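Local coordinates for protein polymeric immunoglobulin receptor (Mus musculus, PDB 4NOB) that probably binds polymeric immunoglobulins such as dimeric IgA through this first V-type domain, for transport across epithelia, at residues A68-F73 with N77-N82; G48-L53 with S93-L98; K39-Q44 with K62-R67; C26-P29 with N34-T37. All blocks are in the same frame, centred on the assembly; numbering follows the deposited sequence.

Contact 1: residues A68-F73 with N77-N82; sequences ANLINF and NTFVIN. With NAG (2-acetamido-2-deoxy-beta-D-glucopyranose), chain B.
Six backbone hydrogen bonds join 68-73 to 77-82, from the pair Asn69 and Asn82 at one end to Phe73 and Thr78 at the other. Ile71 and Val80 form the middle hydrogen-bonded pair, with Ile71 N to Val80 O at 2.8 Å. The bond from Thr78 N to Phe73 O is the longest, 3.3 Å. Here Asn77 and Thr78 both face Phe73, which is a G1 beta bulge.

Apolar contacts lie on both faces. On the face that carries Leu70, Phe79 and Ile81, Leu70 CD2 lies 3.8 Å from Phe79 CD2. Leu70 CG meets Ile81 CG1 at 4.2 Å. On the other face, with CG anti to its carbonyl carbon (chi1 -68°), the Phe73 ring lies beside Val80, whose CG2 touches the ring edge 3.6 Å from Phe73 CE2. The ring is sandwiched: Ile71 CG2 lies over one face near the rim, and the N-acetylglucosamine covers the opposite face, its C5 over the centre. The sugar meets the ring in the manner of a CH-pi contact, its C6 3.5 Å from Phe73 CD1.

The polar ends have partners beyond the hairpin. Asn72 OD1 is hydrogen-bonded to Tyr28 OH and its ND2 to Arg35 O, while Asn82 OD1 is hydrogen-bonded to Ser23 OG.

Together the two strands make an antiparallel beta hairpin with a bulge at its turn. In the immunoglobulin V-set fold it matches the D-E hairpin, whose second strand pairs onward with 22-27.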
loop_
_atom_site.group_PDB
_atom_site.type_symbol
_atom_site.label_atom_id
_atom_site.label_comp_id
_atom_site.label_asym_id
_atom_site.label_seq_id
_atom_site.Cartn_x
_atom_site.Cartn_y
_atom_site.Cartn_z
ATOM N N ALA A 68 0.461 -10.186 4.112
ATOM C CA ALA A 68 0.973 -9.005 3.405
ATOM C C ALA A 68 2.466 -8.990 3.335
ATOM O O ALA A 68 3.197 -9.568 4.154
ATOM C CB ALA A 68 0.463 -7.694 3.986
ATOM N N ASN A 69 3.020 -8.265 2.356
ATOM C CA ASN A 69 4.489 -8.093 2.188
ATOM C C ASN A 69 4.617 -6.686 1.557
ATOM O O ASN A 69 3.726 -6.137 0.912
ATOM C CB ASN A 69 5.050 -9.182 1.228
ATOM C CG ASN A 69 6.565 -9.313 1.212
ATOM O OD1 ASN A 69 7.257 -8.651 1.905
ATOM N ND2 ASN A 69 7.077 -10.221 0.359
ATOM N N LEU A 70 5.751 -6.076 1.819
ATOM C CA LEU A 70 6.166 -4.829 1.172
ATOM C C LEU A 70 7.572 -5.119 0.675
ATOM O O LEU A 70 8.467 -5.416 1.479
ATOM C CB LEU A 70 6.053 -3.625 2.062
ATOM C CG LEU A 70 6.316 -2.267 1.420
ATOM C CD1 LEU A 70 5.803 -1.183 2.306
ATOM C CD2 LEU A 70 7.811 -1.989 1.172
ATOM N N ILE A 71 7.824 -5.060 -0.630
ATOM C CA ILE A 71 9.119 -5.366 -1.189
ATOM C C ILE A 71 9.659 -4.141 -1.923
ATOM O O ILE A 71 8.973 -3.631 -2.846
ATOM C CB ILE A 71 9.053 -6.485 -2.238
ATOM C CG1 ILE A 71 8.296 -7.709 -1.718
ATOM C CG2 ILE A 71 10.467 -6.854 -2.684
ATOM C CD1 ILE A 71 7.976 -8.797 -2.742
ATOM N N ASN A 72 10.785 -3.653 -1.497
ATOM C CA ASN A 72 11.492 -2.581 -2.160
ATOM C C ASN A 72 12.270 -3.145 -3.292
ATOM O O ASN A 72 13.017 -4.102 -3.160
ATOM C CB ASN A 72 12.356 -1.736 -1.243
ATOM C CG ASN A 72 12.932 -0.481 -1.931
ATOM O OD1 ASN A 72 12.243 0.163 -2.676
ATOM N ND2 ASN A 72 14.191 -0.175 -1.634
ATOM N N PHE A 73 12.191 -2.479 -4.454
ATOM C CA PHE A 73 12.969 -2.809 -5.649
ATOM C C PHE A 73 13.826 -1.595 -6.046
ATOM O O PHE A 73 13.448 -0.852 -6.990
ATOM C CB PHE A 73 12.055 -3.259 -6.800
ATOM C CG PHE A 73 11.361 -4.549 -6.595
ATOM C CD1 PHE A 73 12.082 -5.727 -6.600
ATOM C CD2 PHE A 73 9.977 -4.584 -6.480
ATOM C CE1 PHE A 73 11.463 -6.946 -6.445
ATOM C CE2 PHE A 73 9.384 -5.834 -6.330
ATOM C CZ PHE A 73 10.143 -6.983 -6.271
ATOM N N ASN A 77 13.515 1.575 -8.889
ATOM C CA ASN A 77 12.917 2.699 -8.177
ATOM C C ASN A 77 11.421 2.516 -7.902
ATOM O O ASN A 77 10.620 3.438 -8.093
ATOM C CB ASN A 77 13.223 4.026 -8.870
ATOM C CG ASN A 77 14.687 4.193 -9.059
ATOM O OD1 ASN A 77 15.442 4.093 -8.078
ATOM N ND2 ASN A 77 15.115 4.539 -10.249
ATOM N N THR A 78 11.031 1.320 -7.486
ATOM C CA THR A 78 9.690 1.040 -7.085
ATOM C C THR A 78 9.666 0.252 -5.790
ATOM O O THR A 78 10.666 -0.318 -5.387
ATOM C CB THR A 78 8.909 0.183 -8.124
ATOM O OG1 THR A 78 9.421 -1.146 -8.227
ATOM C CG2 THR A 78 8.955 0.855 -9.480
ATOM N N PHE A 79 8.495 0.199 -5.188
ATOM C CA PHE A 79 8.207 -0.845 -4.177
ATOM C C PHE A 79 6.808 -1.381 -4.376
ATOM O O PHE A 79 5.986 -0.749 -5.050
ATOM C CB PHE A 79 8.382 -0.327 -2.705
ATOM C CG PHE A 79 7.470 0.788 -2.236
ATOM C CD1 PHE A 79 7.724 2.099 -2.612
ATOM C CD2 PHE A 79 6.404 0.521 -1.326
ATOM C CE1 PHE A 79 6.882 3.123 -2.170
ATOM C CE2 PHE A 79 5.640 1.571 -0.886
ATOM C CZ PHE A 79 5.901 2.819 -1.262
ATOM N N VAL A 80 6.589 -2.590 -3.887
ATOM C CA VAL A 80 5.331 -3.313 -4.095
ATOM C C VAL A 80 4.721 -3.677 -2.738
ATOM O O VAL A 80 5.465 -4.111 -1.842
ATOM C CB VAL A 80 5.517 -4.508 -4.981
ATOM C CG1 VAL A 80 4.236 -5.219 -5.241
ATOM C CG2 VAL A 80 6.162 -4.126 -6.268
ATOM N N ILE A 81 3.412 -3.467 -2.634
ATOM C CA ILE A 81 2.669 -3.924 -1.490
ATOM C C ILE A 81 1.755 -5.025 -1.938
ATOM O O ILE A 81 0.888 -4.840 -2.785
ATOM C CB ILE A 81 1.839 -2.752 -0.900
ATOM C CG1 ILE A 81 2.696 -1.544 -0.567
ATOM C CG2 ILE A 81 1.112 -3.217 0.330
ATOM C CD1 ILE A 81 2.436 -0.347 -1.407
ATOM N N ASN A 82 1.978 -6.200 -1.384
ATOM C CA ASN A 82 1.114 -7.386 -1.663
ATOM C C ASN A 82 0.192 -7.608 -0.502
ATOM O O ASN A 82 0.649 -7.625 0.649
ATOM C CB ASN A 82 2.008 -8.598 -1.884
ATOM C CG ASN A 82 2.832 -8.539 -3.171
ATOM O OD1 ASN A 82 2.398 -7.995 -4.130
ATOM N ND2 ASN A 82 3.980 -9.122 -3.136
HETATM C C1 NAG B . 10.914 -3.896 -10.775
HETATM C C2 NAG B . 9.778 -4.353 -11.676
HETATM C C3 NAG B . 9.165 -5.672 -11.186
HETATM C C4 NAG B . 10.264 -6.684 -11.025
HETATM C C5 NAG B . 11.280 -6.067 -10.069
HETATM C C6 NAG B . 12.457 -7.044 -9.817
HETATM C C7 NAG B . 8.413 -2.591 -12.745
HETATM C C8 NAG B . 7.305 -1.553 -12.579
HETATM N N2 NAG B . 8.772 -3.285 -11.653
HETATM O O3 NAG B . 8.261 -6.144 -12.208
HETATM O O4 NAG B . 9.784 -7.943 -10.451
HETATM O O5 NAG B . 11.862 -4.935 -10.683
HETATM O O6 NAG B . 13.046 -7.426 -11.089
HETATM O O7 NAG B . 9.012 -2.699 -13.829
#

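Contact 2: residues G48-L53 with S93-L98; sequences GMCTTL and SYKCGL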
loop_
_atom_site.group_PDB
_atom_site.type_symbol
_atom_site.label_atom_id
_atom_site.label_comp_id
_atom_site.label_asym_id
_atom_site.label_seq_id
_atom_site.Cartn_x
_atom_site.Cartn_y
_atom_site.Cartn_z
ATOM N N GLY A 48 -8.066 11.706 10.720
ATOM C CA GLY A 48 -7.124 12.390 9.906
ATOM C C GLY A 48 -5.701 11.839 9.806
ATOM O O GLY A 48 -4.890 12.303 9.025
ATOM N N MET A 49 -5.403 10.840 10.576
ATOM C CA MET A 49 -4.103 10.201 10.565
ATOM C C MET A 49 -4.142 9.093 9.565
ATOM O O MET A 49 -5.195 8.492 9.365
ATOM C CB MET A 49 -3.770 9.503 11.900
ATOM C CG MET A 49 -3.424 10.455 12.982
ATOM S SD MET A 49 -2.800 9.535 14.404
ATOM C CE MET A 49 -4.222 8.727 14.989
ATOM N N CYS A 50 -2.970 8.768 9.043
ATOM C CA CYS A 50 -2.804 7.597 8.099
ATOM C C CYS A 50 -1.999 6.624 8.915
ATOM O O CYS A 50 -0.799 6.918 9.178
ATOM C CB CYS A 50 -2.168 8.078 6.813
ATOM S SG CYS A 50 -2.302 6.819 5.453
ATOM N N THR A 51 -2.624 5.518 9.334
ATOM C CA THR A 51 -2.071 4.493 10.235
ATOM C C THR A 51 -1.289 3.466 9.421
ATOM O O THR A 51 -1.905 2.812 8.619
ATOM C CB THR A 51 -3.165 3.825 11.032
ATOM O OG1 THR A 51 -3.824 4.854 11.862
ATOM C CG2 THR A 51 -2.687 2.626 11.863
ATOM N N THR A 52 -0.030 3.342 9.776
ATOM C CA THR A 52 0.850 2.363 9.126
ATOM C C THR A 52 0.377 0.994 9.317
ATOM O O THR A 52 0.137 0.535 10.461
ATOM C CB THR A 52 2.282 2.477 9.583
ATOM O OG1 THR A 52 2.713 3.817 9.399
ATOM C CG2 THR A 52 3.243 1.599 8.757
ATOM N N LEU A 53 0.247 0.248 8.212
ATOM C CA LEU A 53 -0.092 -1.152 8.234
ATOM C C LEU A 53 1.097 -2.053 7.870
ATOM O O LEU A 53 1.177 -3.180 8.376
ATOM C CB LEU A 53 -1.236 -1.477 7.235
ATOM C CG LEU A 53 -2.540 -0.757 7.609
ATOM C CD1 LEU A 53 -3.542 -0.952 6.499
ATOM C CD2 LEU A 53 -3.085 -1.214 8.968
ATOM N N SER A 93 -9.394 4.002 2.050
ATOM C CA SER A 93 -8.500 5.052 1.491
ATOM C C SER A 93 -7.139 4.863 2.153
ATOM O O SER A 93 -7.035 4.816 3.362
ATOM C CB SER A 93 -9.027 6.448 1.824
ATOM O OG SER A 93 -10.276 6.642 1.188
ATOM N N TYR A 94 -6.141 4.652 1.307
ATOM C CA TYR A 94 -4.759 4.334 1.706
ATOM C C TYR A 94 -3.761 5.276 1.084
ATOM O O TYR A 94 -4.050 6.001 0.123
ATOM C CB TYR A 94 -4.446 2.872 1.299
ATOM C CG TYR A 94 -5.307 1.836 1.959
ATOM C CD1 TYR A 94 -6.546 1.521 1.465
ATOM C CD2 TYR A 94 -4.853 1.146 3.040
ATOM C CE1 TYR A 94 -7.359 0.574 2.104
ATOM C CE2 TYR A 94 -5.627 0.149 3.653
ATOM C CZ TYR A 94 -6.872 -0.144 3.165
ATOM O OH TYR A 94 -7.611 -1.165 3.755
ATOM N N LYS A 95 -2.516 5.191 1.595
ATOM C CA LYS A 95 -1.397 5.848 0.954
ATOM C C LYS A 95 -0.191 4.903 0.862
ATOM O O LYS A 95 0.010 4.141 1.809
ATOM C CB LYS A 95 -0.970 7.147 1.685
ATOM C CG LYS A 95 -2.001 8.216 1.748
ATOM C CD LYS A 95 -1.429 9.398 2.503
ATOM C CE LYS A 95 -2.516 10.388 2.856
ATOM N NZ LYS A 95 -3.120 11.059 1.671
ATOM N N CYS A 96 0.503 4.951 -0.242
ATOM C CA CYS A 96 1.869 4.417 -0.264
ATOM C C CYS A 96 2.816 5.601 -0.199
ATOM O O CYS A 96 2.512 6.646 -0.789
ATOM C CB CYS A 96 2.132 3.545 -1.469
ATOM S SG CYS A 96 2.026 4.451 -3.028
ATOM N N GLY A 97 3.926 5.511 0.499
ATOM C CA GLY A 97 4.809 6.591 0.617
ATOM C C GLY A 97 6.193 6.275 1.060
ATOM O O GLY A 97 6.556 5.138 1.402
ATOM N N LEU A 98 6.985 7.374 1.120
ATOM C CA LEU A 98 8.382 7.362 1.542
ATOM C C LEU A 98 8.538 8.291 2.753
ATOM O O LEU A 98 8.013 9.401 2.765
ATOM C CB LEU A 98 9.310 7.856 0.439
ATOM C CG LEU A 98 9.823 6.795 -0.553
ATOM C CD1 LEU A 98 8.715 6.097 -1.232
ATOM C CD2 LEU A 98 10.773 7.482 -1.546
#
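Cys50 and Lys95 meet beside the second disulfide of this V-set domain, on the sheet where strands 50-52 and 92-98 flank strand 39-44. The two segments are not paired with each other, and their nearest CA atoms, of Cys50 and Tyr94, are 7.4 Å apart. They touch across the middle strand through side chains alone.

Cys50 SG forms a disulfide with Cys42 on that middle strand. CB of Cys50 points toward 93-98, and with SG anti to the backbone N (chi1 -166°) the sulfur lies against the aliphatic part of Lys95. Lys95 CG is 4.0 Å from Cys50 SG, with CB and CD about as near. The lysine chain bends only at its last torsion, and NZ makes a salt bridge with Asp108.

The second contact is Leu53 on Tyr94. Leu53 CD1 comes to the edge of the Tyr94 ring, in its plane, 3.7 Å from CE2. The two side chains cross at about a right angle. The same ring meets that of Trp41, the planes nearly parallel, and its OH is hydrogen-bonded to Asp90 O.

Cys96 points away from 48-53, into the sandwich, and forms the disulfide with Cys26; the Cys42-Cys50 disulfide lies on the other side of the sheet.

The chemistry between the segments is therefore apolar. The lysine lends its methylenes to the sulfur and its charge to an aspartate, and the tyrosine offers carbon to the leucine while its hydroxyl is satisfied elsewhere.

Contact 3: residues K39-Q44 with K62-R67; sequences KYWCRQ and KEYSGR. With EDO (1,2-ethanediol), chain E.
Trp41 and Tyr64 meet inside the V-set sandwich. Trp41 is the tryptophan that follows the first cysteine of the immunoglobulin fold, on strand 39-44. Tyr64 lies in the 3-10 turn 62-64, before strand 68-73.

CB of Trp41 points toward 62-67. CG is anti to the backbone N (chi1 172°), which carries the indole to the tyrosine. CD1 is the first atom to meet it, 3.8 Å from Tyr64 CE2. NE1 comes next and gives its hydrogen to the Tyr64 hydroxyl. Trp41 and Tyr64 lie rim to rim, neither over the other's face, the five-membered ring and the tyrosine ring 20° apart in plane. Beyond, CE3 of the six-membered ring meets Ile81; the side chain also touches Ile83, and the indole meets the ring of Tyr94.

Near this pair, Arg43 NH1 gives a hydrogen bond to ethanediol O2, probably a molecule from the crystallisation liquor. Within the loop, Arg67 grips Glu63 O side-on with both NE and NH2, and NH2 has a salt bridge to Asp90 as well.

The buried indole N-H is thus satisfied by one partner: Trp41 NE1 to Tyr64 OH is 3.0 Å, and the oxygen is 7° from the indole plane.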
loop_
_atom_site.group_PDB
_atom_site.type_symbol
_atom_site.label_atom_id
_atom_site.label_comp_id
_atom_site.label_asym_id
_atom_site.label_seq_id
_atom_site.Cartn_x
_atom_site.Cartn_y
_atom_site.Cartn_z
ATOM N N LYS A 39 9.875 2.978 3.395
ATOM C CA LYS A 39 8.674 2.882 2.617
ATOM C C LYS A 39 7.554 2.440 3.499
ATOM O O LYS A 39 7.713 1.613 4.408
ATOM C CB LYS A 39 8.832 1.816 1.532
ATOM C CG LYS A 39 10.121 1.779 0.766
ATOM C CD LYS A 39 10.478 2.995 0.001
ATOM C CE LYS A 39 11.734 2.985 -0.834
ATOM N NZ LYS A 39 12.918 2.621 -0.035
ATOM N N TYR A 40 6.331 2.897 3.180
ATOM C CA TYR A 40 5.154 2.509 3.996
ATOM C C TYR A 40 3.892 2.391 3.172
ATOM O O TYR A 40 3.754 2.986 2.109
ATOM C CB TYR A 40 4.943 3.488 5.177
ATOM C CG TYR A 40 4.630 4.882 4.775
ATOM C CD1 TYR A 40 3.337 5.278 4.409
ATOM C CD2 TYR A 40 5.606 5.862 4.662
ATOM C CE1 TYR A 40 3.077 6.561 3.991
ATOM C CE2 TYR A 40 5.315 7.121 4.227
ATOM C CZ TYR A 40 4.036 7.475 3.871
ATOM O OH TYR A 40 3.688 8.783 3.502
ATOM N N TRP A 41 2.935 1.685 3.762
ATOM C CA TRP A 41 1.570 1.565 3.314
ATOM C C TRP A 41 0.750 1.854 4.576
ATOM O O TRP A 41 0.888 1.181 5.576
ATOM C CB TRP A 41 1.290 0.197 2.769
ATOM C CG TRP A 41 -0.110 -0.159 2.423
ATOM C CD1 TRP A 41 -0.900 -1.038 3.115
ATOM C CD2 TRP A 41 -0.896 0.291 1.301
ATOM N NE1 TRP A 41 -2.136 -1.165 2.529
ATOM C CE2 TRP A 41 -2.131 -0.393 1.367
ATOM C CE3 TRP A 41 -0.665 1.174 0.245
ATOM C CZ2 TRP A 41 -3.131 -0.242 0.412
ATOM C CZ3 TRP A 41 -1.653 1.315 -0.692
ATOM C CH2 TRP A 41 -2.862 0.602 -0.599
ATOM N N CYS A 42 -0.188 2.778 4.458
ATOM C CA CYS A 42 -1.014 3.212 5.611
ATOM C C CYS A 42 -2.473 3.408 5.161
ATOM O O CYS A 42 -2.762 3.649 4.001
ATOM C CB CYS A 42 -0.442 4.480 6.233
ATOM S SG CYS A 42 -0.424 5.947 5.189
ATOM N N ARG A 43 -3.386 3.287 6.141
ATOM C CA ARG A 43 -4.814 3.520 5.929
ATOM C C ARG A 43 -5.243 4.814 6.564
ATOM O O ARG A 43 -4.932 5.082 7.707
ATOM C CB ARG A 43 -5.620 2.370 6.601
ATOM C CG ARG A 43 -7.122 2.441 6.300
ATOM C CD ARG A 43 -7.912 1.138 6.702
ATOM N NE ARG A 43 -9.270 1.221 6.142
ATOM C CZ ARG A 43 -10.034 0.196 5.993
ATOM N NH1 ARG A 43 -9.657 -1.000 6.324
ATOM N NH2 ARG A 43 -11.264 0.403 5.552
ATOM N N GLN A 44 -5.861 5.642 5.731
ATOM C CA GLN A 44 -6.417 6.904 6.211
ATOM C C GLN A 44 -7.628 6.669 7.064
ATOM O O GLN A 44 -8.548 5.901 6.756
ATOM C CB GLN A 44 -6.847 7.722 4.993
ATOM C CG GLN A 44 -5.759 8.056 4.039
ATOM C CD GLN A 44 -5.936 9.366 3.315
ATOM O OE1 GLN A 44 -5.748 10.421 3.930
ATOM N NE2 GLN A 44 -6.274 9.316 2.009
ATOM N N LYS A 62 -1.236 -6.141 13.084
ATOM C CA LYS A 62 -1.888 -7.439 13.286
ATOM C C LYS A 62 -3.009 -7.670 12.299
ATOM O O LYS A 62 -3.364 -8.829 12.013
ATOM C CB LYS A 62 -2.423 -7.523 14.728
ATOM C CG LYS A 62 -3.527 -6.577 15.036
ATOM C CD LYS A 62 -3.847 -6.573 16.556
ATOM C CE LYS A 62 -4.910 -5.522 16.830
ATOM N NZ LYS A 62 -5.043 -5.403 18.335
ATOM N N GLU A 63 -3.583 -6.615 11.696
ATOM C CA GLU A 63 -4.602 -6.812 10.718
ATOM C C GLU A 63 -4.097 -7.504 9.449
ATOM O O GLU A 63 -4.919 -7.998 8.639
ATOM C CB GLU A 63 -5.157 -5.470 10.277
ATOM C CG GLU A 63 -5.808 -4.671 11.396
ATOM C CD GLU A 63 -6.814 -5.418 12.193
ATOM O OE1 GLU A 63 -7.521 -6.329 11.631
ATOM O OE2 GLU A 63 -6.890 -5.107 13.430
ATOM N N TYR A 64 -2.783 -7.459 9.229
ATOM C CA TYR A 64 -2.154 -8.073 8.066
ATOM C C TYR A 64 -1.298 -9.305 8.387
ATOM O O TYR A 64 -0.659 -9.839 7.504
ATOM C CB TYR A 64 -1.272 -7.045 7.365
ATOM C CG TYR A 64 -1.952 -6.075 6.461
ATOM C CD1 TYR A 64 -3.309 -6.062 6.279
ATOM C CD2 TYR A 64 -1.217 -5.189 5.725
ATOM C CE1 TYR A 64 -3.885 -5.149 5.378
ATOM C CE2 TYR A 64 -1.805 -4.294 4.828
ATOM C CZ TYR A 64 -3.136 -4.256 4.710
ATOM O OH TYR A 64 -3.706 -3.363 3.804
ATOM N N SER A 65 -1.351 -9.845 9.611
ATOM C CA SER A 65 -0.574 -11.037 9.977
ATOM C C SER A 65 -0.927 -12.115 8.973
ATOM O O SER A 65 -2.069 -12.420 8.661
ATOM C CB SER A 65 -0.985 -11.563 11.364
ATOM O OG SER A 65 -0.439 -10.703 12.380
ATOM N N GLY A 66 0.098 -12.735 8.449
ATOM C CA GLY A 66 -0.061 -13.807 7.524
ATOM C C GLY A 66 -0.500 -13.495 6.101
ATOM O O GLY A 66 -0.715 -14.490 5.303
ATOM N N ARG A 67 -0.591 -12.240 5.725
ATOM C CA ARG A 67 -1.214 -11.912 4.449
ATOM C C ARG A 67 -0.678 -10.736 3.743
ATOM O O ARG A 67 -1.327 -10.219 2.813
ATOM C CB ARG A 67 -2.741 -11.863 4.531
ATOM C CG ARG A 67 -3.302 -10.688 5.303
ATOM C CD ARG A 67 -4.810 -10.708 5.416
ATOM N NE ARG A 67 -5.347 -9.523 6.061
ATOM C CZ ARG A 67 -6.146 -8.619 5.496
ATOM N NH1 ARG A 67 -6.461 -8.710 4.222
ATOM N NH2 ARG A 67 -6.602 -7.598 6.155
HETATM C C1 EDO E . -7.235 -3.939 7.517
HETATM O O1 EDO E . -8.546 -3.705 6.960
HETATM C C2 EDO E . -6.446 -2.715 7.304
HETATM O O2 EDO E . -7.010 -1.616 8.029
#

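Contact 4: residues C26-P29 with N34-T37; sequences CYYP and NRHT. With NAG (2-acetamido-2-deoxy-beta-D-glucopyranose), chain B.
Tyr28 packs against the short helix 32-36, mostly by van der Waals contact. Its CD1 lies 3.8 Å from Asn34 CB. Asn34 O is placed over one face of the ring, 3.9 Å above the plane and toward the rim. Arg35 meets the outer half of the ring: its CG sits at the edge, in plane, 3.9 Å from Tyr28 CE1. Its CA is 3.8 Å from Tyr28 OH. CB of Tyr28 points toward 34-37, and with CG between the backbone N and the carbonyl carbon (chi1 53°) the ring lies under Asn34 O.

Pro29 adds a second apolar surface. The Asn34 and Pro29 side chains cross at about a right angle, with Asn34 ND2 3.4 Å from Pro29 CB.

Polar contact between the segments is slight. Asn34 ND2 gives a weak hydrogen bond to Pro29 O, 3.5 Å long. The stronger polar links go elsewhere. Tyr28 OH is hydrogen-bonded to Asn72 OD1. Arg35 NH1 has a salt bridge with Asp30 and a hydrogen bond to Asn77 OD1.

Tyr27 OH lies 3.5 Å from methyl C8 of the glycan.

The contact closes the short connection from strand 22-27 to helix 32-36, the region of the first complementarity-determining loop in a V-set domain. Leu98 of strand 92-98 packs on Tyr28 and Asn34, and Phe79 of strand 78-83 also packs on Tyr28.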
loop_
_atom_site.group_PDB
_atom_site.type_symbol
_atom_site.label_atom_id
_atom_site.label_comp_id
_atom_site.label_asym_id
_atom_site.label_seq_id
_atom_site.Cartn_x
_atom_site.Cartn_y
_atom_site.Cartn_z
ATOM N N CYS A 26 4.127 1.108 -6.300
ATOM C CA CYS A 26 4.372 2.577 -6.152
ATOM C C CYS A 26 5.761 2.879 -6.681
ATOM O O CYS A 26 6.741 2.209 -6.371
ATOM C CB CYS A 26 4.148 3.049 -4.767
ATOM S SG CYS A 26 2.301 2.991 -4.411
ATOM N N TYR A 27 5.855 3.991 -7.449
ATOM C CA TYR A 27 7.033 4.497 -8.102
ATOM C C TYR A 27 7.516 5.739 -7.369
ATOM O O TYR A 27 6.725 6.573 -6.957
ATOM C CB TYR A 27 6.676 4.935 -9.511
ATOM C CG TYR A 27 6.251 3.833 -10.427
ATOM C CD1 TYR A 27 4.923 3.421 -10.455
ATOM C CD2 TYR A 27 7.100 3.286 -11.335
ATOM C CE1 TYR A 27 4.502 2.386 -11.378
ATOM C CE2 TYR A 27 6.679 2.304 -12.203
ATOM C CZ TYR A 27 5.382 1.890 -12.210
ATOM O OH TYR A 27 5.000 0.938 -13.230
ATOM N N TYR A 28 8.840 5.818 -7.207
ATOM C CA TYR A 28 9.421 6.969 -6.511
ATOM C C TYR A 28 10.542 7.586 -7.348
ATOM O O TYR A 28 10.987 7.017 -8.367
ATOM C CB TYR A 28 9.844 6.577 -5.105
ATOM C CG TYR A 28 10.743 5.374 -4.992
ATOM C CD1 TYR A 28 12.101 5.452 -5.266
ATOM C CD2 TYR A 28 10.240 4.158 -4.535
ATOM C CE1 TYR A 28 12.919 4.350 -5.110
ATOM C CE2 TYR A 28 11.075 3.075 -4.361
ATOM C CZ TYR A 28 12.388 3.194 -4.628
ATOM O OH TYR A 28 13.205 2.111 -4.448
ATOM N N PRO A 29 11.023 8.776 -6.969
ATOM C CA PRO A 29 12.041 9.407 -7.812
ATOM C C PRO A 29 13.389 8.627 -7.746
ATOM O O PRO A 29 13.738 8.015 -6.736
ATOM C CB PRO A 29 12.160 10.768 -7.228
ATOM C CG PRO A 29 10.871 10.993 -6.506
ATOM C CD PRO A 29 10.572 9.698 -5.890
ATOM N N ASN A 34 15.929 8.231 -1.896
ATOM C CA ASN A 34 14.601 7.590 -1.991
ATOM C C ASN A 34 14.731 6.096 -2.036
ATOM O O ASN A 34 13.951 5.325 -1.445
ATOM C CB ASN A 34 13.849 8.063 -3.198
ATOM C CG ASN A 34 13.420 9.496 -3.051
ATOM O OD1 ASN A 34 13.197 9.930 -1.924
ATOM N ND2 ASN A 34 13.462 10.259 -4.079
ATOM N N ARG A 35 15.719 5.546 -2.740
ATOM C CA ARG A 35 15.876 4.126 -2.739
ATOM C C ARG A 35 16.055 3.496 -1.368
ATOM O O ARG A 35 15.598 2.352 -1.084
ATOM C CB ARG A 35 17.062 3.683 -3.667
ATOM C CG ARG A 35 16.747 3.698 -5.169
ATOM C CD ARG A 35 17.915 3.231 -6.003
ATOM N NE ARG A 35 18.970 4.220 -6.085
ATOM C CZ ARG A 35 19.005 5.194 -6.971
ATOM N NH1 ARG A 35 18.015 5.383 -7.815
ATOM N NH2 ARG A 35 20.011 6.044 -7.031
ATOM N N HIS A 36 16.785 4.220 -0.458
ATOM C CA HIS A 36 17.125 3.686 0.840
ATOM C C HIS A 36 16.247 4.141 1.985
ATOM O O HIS A 36 16.377 3.553 3.054
ATOM C CB HIS A 36 18.584 4.050 1.153
ATOM C CG HIS A 36 19.527 3.507 0.128
ATOM N ND1 HIS A 36 19.735 2.145 -0.023
ATOM C CD2 HIS A 36 20.183 4.092 -0.902
ATOM C CE1 HIS A 36 20.555 1.932 -1.048
ATOM N NE2 HIS A 36 20.841 3.106 -1.595
ATOM N N THR A 37 15.304 5.030 1.776
ATOM C CA THR A 37 14.469 5.576 2.837
ATOM C C THR A 37 13.392 4.598 3.215
ATOM O O THR A 37 13.085 3.640 2.462
ATOM C CB THR A 37 13.936 6.927 2.498
ATOM O OG1 THR A 37 13.544 7.585 3.737
ATOM C CG2 THR A 37 12.829 6.931 1.513
HETATM C C1 NAG B . 10.914 -3.896 -10.775
HETATM C C2 NAG B . 9.778 -4.353 -11.676
HETATM C C3 NAG B . 9.165 -5.672 -11.186
HETATM C C4 NAG B . 10.264 -6.684 -11.025
HETATM C C5 NAG B . 11.280 -6.067 -10.069
HETATM C C6 NAG B . 12.457 -7.044 -9.817
HETATM C C7 NAG B . 8.413 -2.591 -12.745
HETATM C C8 NAG B . 7.305 -1.553 -12.579
HETATM N N2 NAG B . 8.772 -3.285 -11.653
HETATM O O3 NAG B . 8.261 -6.144 -12.208
HETATM O O4 NAG B . 9.784 -7.943 -10.451
HETATM O O5 NAG B . 11.862 -4.935 -10.683
HETATM O O6 NAG B . 13.046 -7.426 -11.089
HETATM O O7 NAG B . 9.012 -2.699 -13.829
#

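In the fold
All four contacts belong to one V-set domain. Contact 4 comes first along the chain. The segments of contacts 2 and 3 alternate, and contact 1 is nested inside the loop that contact 2 closes. Contacts 2 and 3, with centres about 9 Å apart, share the sheet of strands 39-44, 50-52 and 92-98. Contacts 1 and 4, about 10 Å apart, reach the sheet of strands 22-27, 78-83 and 68-73, and both touch the glycan. Phe79 and Ile81 pack on Cys96, and the Cys26-Cys96 disulfide bonds contact 4 to contact 2. The two sheets are thus locked face to face as an immunoglobulin sandwich.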